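Local coordinates for protein phospholipase C beta (Meleagris gallopavo, PDB 1JAD) that belongs to the phospholipase C beta family and contributes its C-terminal region, a long, almost wholly helical coiled-coil domain that pairs with a second copy, at residues 52-63 with 79-90. Residues are numbered along the deposited sequence; the frame is centred on the assembly and turned at random.
Sequences REELLQKYSVLF and LKERLEMELIHL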
loop_
_atom_site.group_PDB
_atom_site.type_symbol
_atom_site.label_atom_id
_atom_site.label_comp_id
_atom_site.label_asym_id
_atom_site.label_seq_id
_atom_site.Cartn_x
_atom_site.Cartn_y
_atom_site.Cartn_z
ATOM N N ARG A 52 -25.364 -33.731 6.433
ATOM C CA ARG A 52 -26.085 -34.111 7.641
ATOM C C ARG A 52 -27.206 -35.093 7.302
ATOM O O ARG A 52 -27.439 -36.066 8.018
ATOM C CB ARG A 52 -26.668 -32.884 8.352
ATOM C CG ARG A 52 -27.526 -33.275 9.548
ATOM C CD ARG A 52 -27.892 -32.126 10.468
ATOM N NE ARG A 52 -28.613 -31.047 9.803
ATOM C CZ ARG A 52 -29.280 -30.100 10.457
ATOM N NH1 ARG A 52 -29.314 -30.110 11.788
ATOM N NH2 ARG A 52 -29.905 -29.140 9.785
ATOM N N GLU A 53 -27.900 -34.817 6.205
ATOM C CA GLU A 53 -28.987 -35.657 5.730
ATOM C C GLU A 53 -28.386 -37.025 5.421
ATOM O O GLU A 53 -28.893 -38.069 5.834
ATOM C CB GLU A 53 -29.561 -35.034 4.457
ATOM C CG GLU A 53 -30.707 -35.783 3.803
ATOM C CD GLU A 53 -31.154 -35.105 2.513
ATOM O OE1 GLU A 53 -31.562 -33.922 2.569
ATOM O OE2 GLU A 53 -31.090 -35.749 1.443
ATOM N N GLU A 54 -27.276 -36.987 4.703
ATOM C CA GLU A 54 -26.551 -38.174 4.292
ATOM C C GLU A 54 -26.066 -38.995 5.483
ATOM O O GLU A 54 -25.820 -40.192 5.363
ATOM C CB GLU A 54 -25.383 -37.731 3.421
ATOM C CG GLU A 54 -24.639 -38.821 2.711
ATOM C CD GLU A 54 -23.731 -38.251 1.642
ATOM O OE1 GLU A 54 -23.040 -39.041 0.963
ATOM O OE2 GLU A 54 -23.718 -37.011 1.478
ATOM N N LEU A 55 -25.940 -38.345 6.634
ATOM C CA LEU A 55 -25.495 -39.010 7.856
ATOM C C LEU A 55 -26.674 -39.687 8.553
ATOM O O LEU A 55 -26.508 -40.720 9.208
ATOM C CB LEU A 55 -24.842 -37.998 8.810
ATOM C CG LEU A 55 -24.301 -38.511 10.151
ATOM C CD1 LEU A 55 -23.258 -39.597 9.914
ATOM C CD2 LEU A 55 -23.689 -37.360 10.931
ATOM N N LEU A 56 -27.864 -39.107 8.421
ATOM C CA LEU A 56 -29.045 -39.695 9.037
ATOM C C LEU A 56 -29.469 -40.908 8.213
ATOM O O LEU A 56 -29.868 -41.933 8.764
ATOM C CB LEU A 56 -30.185 -38.675 9.112
ATOM C CG LEU A 56 -29.902 -37.416 9.934
ATOM C CD1 LEU A 56 -31.143 -36.555 9.988
ATOM C CD2 LEU A 56 -29.478 -37.796 11.337
ATOM N N GLN A 57 -29.369 -40.790 6.894
ATOM C CA GLN A 57 -29.717 -41.896 6.011
ATOM C C GLN A 57 -28.929 -43.131 6.436
ATOM O O GLN A 57 -29.477 -44.225 6.529
ATOM C CB GLN A 57 -29.389 -41.538 4.557
ATOM C CG GLN A 57 -29.490 -42.699 3.557
ATOM C CD GLN A 57 -30.859 -43.376 3.539
ATOM O OE1 GLN A 57 -31.270 -44.006 4.521
ATOM N NE2 GLN A 57 -31.571 -43.244 2.418
ATOM N N LYS A 58 -27.641 -42.935 6.698
ATOM C CA LYS A 58 -26.757 -44.010 7.121
ATOM C C LYS A 58 -27.295 -44.698 8.373
ATOM O O LYS A 58 -27.221 -45.925 8.496
ATOM C CB LYS A 58 -25.360 -43.450 7.392
ATOM C CG LYS A 58 -24.368 -44.454 7.956
ATOM C CD LYS A 58 -23.082 -43.751 8.361
ATOM C CE LYS A 58 -22.147 -44.689 9.102
ATOM N NZ LYS A 58 -20.935 -43.982 9.633
ATOM N N TYR A 59 -27.830 -43.915 9.306
ATOM C CA TYR A 59 -28.383 -44.486 10.527
ATOM C C TYR A 59 -29.800 -45.002 10.368
ATOM O O TYR A 59 -30.418 -45.437 11.335
ATOM C CB TYR A 59 -28.320 -43.487 11.680
ATOM C CG TYR A 59 -26.956 -43.440 12.314
ATOM C CD1 TYR A 59 -25.848 -42.967 11.606
ATOM C CD2 TYR A 59 -26.754 -43.945 13.599
ATOM C CE1 TYR A 59 -24.571 -43.004 12.161
ATOM C CE2 TYR A 59 -25.485 -43.987 14.163
ATOM C CZ TYR A 59 -24.397 -43.520 13.440
ATOM O OH TYR A 59 -23.134 -43.600 13.990
ATOM N N SER A 60 -30.314 -44.943 9.145
ATOM C CA SER A 60 -31.649 -45.450 8.857
ATOM C C SER A 60 -31.407 -46.944 8.700
ATOM O O SER A 60 -32.100 -47.775 9.285
ATOM C CB SER A 60 -32.164 -44.895 7.529
ATOM O OG SER A 60 -31.957 -43.502 7.436
ATOM N N VAL A 61 -30.397 -47.257 7.893
ATOM C CA VAL A 61 -29.994 -48.623 7.613
ATOM C C VAL A 61 -29.531 -49.308 8.898
ATOM O O VAL A 61 -30.059 -50.353 9.277
ATOM C CB VAL A 61 -28.837 -48.647 6.578
ATOM C CG1 VAL A 61 -28.423 -50.076 6.274
ATOM C CG2 VAL A 61 -29.267 -47.946 5.308
ATOM N N LEU A 62 -28.553 -48.705 9.568
ATOM C CA LEU A 62 -28.009 -49.260 10.802
ATOM C C LEU A 62 -29.086 -49.561 11.843
ATOM O O LEU A 62 -29.117 -50.650 12.420
ATOM C CB LEU A 62 -26.970 -48.300 11.387
ATOM C CG LEU A 62 -25.788 -47.994 10.461
ATOM C CD1 LEU A 62 -24.801 -47.065 11.151
ATOM C CD2 LEU A 62 -25.104 -49.291 10.076
ATOM N N PHE A 63 -29.969 -48.596 12.077
ATOM C CA PHE A 63 -31.046 -48.757 13.046
ATOM C C PHE A 63 -32.034 -49.872 12.728
ATOM O O PHE A 63 -32.269 -50.752 13.557
ATOM C CB PHE A 63 -31.815 -47.438 13.203
ATOM C CG PHE A 63 -31.211 -46.491 14.204
ATOM C CD1 PHE A 63 -31.608 -45.159 14.242
ATOM C CD2 PHE A 63 -30.278 -46.936 15.138
ATOM C CE1 PHE A 63 -31.084 -44.284 15.196
ATOM C CE2 PHE A 63 -29.752 -46.066 16.094
ATOM C CZ PHE A 63 -30.155 -44.739 16.124
ATOM N N LEU A 79 -25.980 -47.139 19.069
ATOM C CA LEU A 79 -26.012 -46.357 17.843
ATOM C C LEU A 79 -26.524 -44.945 18.076
ATOM O O LEU A 79 -26.056 -43.997 17.454
ATOM C CB LEU A 79 -26.902 -47.042 16.805
ATOM C CG LEU A 79 -26.477 -48.390 16.231
ATOM C CD1 LEU A 79 -27.605 -48.967 15.397
ATOM C CD2 LEU A 79 -25.222 -48.213 15.395
ATOM N N LYS A 80 -27.501 -44.812 18.964
ATOM C CA LYS A 80 -28.079 -43.514 19.269
ATOM C C LYS A 80 -26.990 -42.543 19.694
ATOM O O LYS A 80 -26.877 -41.451 19.146
ATOM C CB LYS A 80 -29.121 -43.655 20.377
ATOM C CG LYS A 80 -29.823 -42.371 20.765
ATOM C CD LYS A 80 -30.898 -42.664 21.801
ATOM C CE LYS A 80 -31.578 -41.397 22.294
ATOM N NZ LYS A 80 -30.620 -40.499 22.999
ATOM N N GLU A 81 -26.181 -42.946 20.665
ATOM C CA GLU A 81 -25.105 -42.089 21.142
ATOM C C GLU A 81 -24.059 -41.870 20.048
ATOM O O GLU A 81 -23.521 -40.770 19.888
ATOM C CB GLU A 81 -24.434 -42.711 22.367
ATOM C CG GLU A 81 -25.374 -43.024 23.524
ATOM C CD GLU A 81 -24.621 -43.451 24.775
ATOM O OE1 GLU A 81 -23.769 -44.358 24.676
ATOM O OE2 GLU A 81 -24.884 -42.884 25.858
ATOM N N ARG A 82 -23.775 -42.933 19.301
ATOM C CA ARG A 82 -22.797 -42.893 18.220
ATOM C C ARG A 82 -23.225 -41.889 17.158
ATOM O O ARG A 82 -22.390 -41.226 16.542
ATOM C CB ARG A 82 -22.670 -44.283 17.609
ATOM C CG ARG A 82 -21.570 -44.440 16.582
ATOM C CD ARG A 82 -21.501 -45.899 16.171
ATOM N NE ARG A 82 -21.409 -46.753 17.354
ATOM C CZ ARG A 82 -21.444 -48.081 17.331
ATOM N NH1 ARG A 82 -21.570 -48.728 16.176
ATOM N NH2 ARG A 82 -21.365 -48.764 18.468
ATOM N N LEU A 83 -24.536 -41.796 16.949
ATOM C CA LEU A 83 -25.125 -40.875 15.983
ATOM C C LEU A 83 -24.890 -39.451 16.464
ATOM O O LEU A 83 -24.445 -38.588 15.712
ATOM C CB LEU A 83 -26.626 -41.125 15.875
ATOM C CG LEU A 83 -27.427 -40.161 15.004
ATOM C CD1 LEU A 83 -26.927 -40.208 13.570
ATOM C CD2 LEU A 83 -28.899 -40.537 15.066
ATOM N N GLU A 84 -25.196 -39.230 17.737
ATOM C CA GLU A 84 -25.032 -37.932 18.366
ATOM C C GLU A 84 -23.621 -37.387 18.225
ATOM O O GLU A 84 -23.440 -36.200 17.953
ATOM C CB GLU A 84 -25.414 -38.019 19.847
ATOM C CG GLU A 84 -26.905 -38.244 20.066
ATOM C CD GLU A 84 -27.302 -38.278 21.533
ATOM O OE1 GLU A 84 -26.981 -37.318 22.269
ATOM O OE2 GLU A 84 -27.954 -39.258 21.949
HETATM N N MSE A 85 -22.625 -38.254 18.387
HETATM C CA MSE A 85 -21.239 -37.823 18.294
HETATM C C MSE A 85 -20.787 -37.540 16.860
HETATM O O MSE A 85 -19.929 -36.685 16.641
HETATM C CB MSE A 85 -20.317 -38.853 18.955
HETATM C CG MSE A 85 -18.922 -38.310 19.287
HETATM SE SE MSE A 85 -18.941 -36.808 20.379
HETATM C CE MSE A 85 -19.925 -37.430 21.817
ATOM N N GLU A 86 -21.347 -38.247 15.882
ATOM C CA GLU A 86 -20.975 -37.991 14.495
ATOM C C GLU A 86 -21.622 -36.697 14.020
ATOM O O GLU A 86 -21.128 -36.044 13.097
ATOM C CB GLU A 86 -21.384 -39.146 13.590
ATOM C CG GLU A 86 -20.454 -40.342 13.680
ATOM C CD GLU A 86 -20.819 -41.435 12.693
ATOM O OE1 GLU A 86 -20.957 -41.132 11.485
ATOM O OE2 GLU A 86 -20.957 -42.601 13.126
ATOM N N LEU A 87 -22.737 -36.334 14.645
ATOM C CA LEU A 87 -23.399 -35.089 14.306
ATOM C C LEU A 87 -22.605 -33.978 14.980
ATOM O O LEU A 87 -22.342 -32.949 14.374
ATOM C CB LEU A 87 -24.849 -35.081 14.796
ATOM C CG LEU A 87 -25.820 -35.962 13.997
ATOM C CD1 LEU A 87 -27.188 -35.934 14.675
ATOM C CD2 LEU A 87 -25.914 -35.467 12.550
ATOM N N ILE A 88 -22.219 -34.190 16.235
ATOM C CA ILE A 88 -21.424 -33.197 16.942
ATOM C C ILE A 88 -20.169 -32.904 16.118
ATOM O O ILE A 88 -19.889 -31.748 15.785
ATOM C CB ILE A 88 -20.988 -33.698 18.329
ATOM C CG1 ILE A 88 -22.197 -33.807 19.259
ATOM C CG2 ILE A 88 -19.949 -32.746 18.922
ATOM C CD1 ILE A 88 -22.802 -32.481 19.621
ATOM N N HIS A 89 -19.412 -33.950 15.785
ATOM C CA HIS A 89 -18.209 -33.766 14.989
ATOM C C HIS A 89 -18.511 -33.075 13.678
ATOM O O HIS A 89 -17.758 -32.203 13.243
ATOM C CB HIS A 89 -17.506 -35.100 14.741
ATOM C CG HIS A 89 -16.782 -35.622 15.944
ATOM N ND1 HIS A 89 -16.009 -36.764 15.916
ATOM C CD2 HIS A 89 -16.700 -35.145 17.210
ATOM C CE1 HIS A 89 -15.484 -36.966 17.112
ATOM N NE2 HIS A 89 -15.885 -35.998 17.916
ATOM N N LEU A 90 -19.613 -33.451 13.040
ATOM C CA LEU A 90 -19.986 -32.805 11.785
ATOM C C LEU A 90 -20.217 -31.315 12.033
ATOM O O LEU A 90 -19.881 -30.476 11.200
ATOM C CB LEU A 90 -21.269 -33.410 11.214
ATOM C CG LEU A 90 -21.744 -32.659 9.971
ATOM C CD1 LEU A 90 -20.664 -32.738 8.911
ATOM C CD2 LEU A 90 -23.050 -33.237 9.466
#
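The hydroxyl of Y59 gives a short hydrogen bond to E86, OH to OE2 at 2.5 Å. It meets the carboxylate oxygen from above the carboxylate plane, 55° out of it. OE2 lies at the edge of the Y59 ring, in its plane. Y59 is a knob in a hole formed by L79, R82, L83 and E86. CD1 of L83 sits over one ring face, 3.6 Å from the Y59 ring centroid, as a CH-pi contact. L62 of the ring's own helix puts CD1 over the opposite face, so the ring is sandwiched between two leucine methyls, which limits its turning. The second oxygen of E86 turns to K58, whose extended chain brings NZ to 3.4 Å from OE1 of E86. This salt bridge is weak as a hydrogen bond. Two donors thus hold the E86 carboxylate, one on each oxygen, and would probably favour its charged form.

Apolar side chains pack at either end of this polar group along the helices. The first torsion of L55 (chi1 -180°, CG anti to the backbone N) carries both its methyls to helix 79-90: CD2 comes to 3.3 Å from CD2 of L87, and CD1 lies against OE1 of E86. L90 closes this end, its CD2 3.6 Å from CA of R52. At the other end, the F63 ring packs on L79. The N of K80 lies at the edge of that ring.

The two segments run antiparallel, at 166°, and their axes come within 10.8 Å of each other. They lie near the end of helix 28-64 and near the start of helix 75-155, joined by a short connection as a helical hairpin. Helix 161-245 packs against both, touching F63 through M242 and L87 through M237. The second subunit packs on M85 and H89 through its R147 and E144.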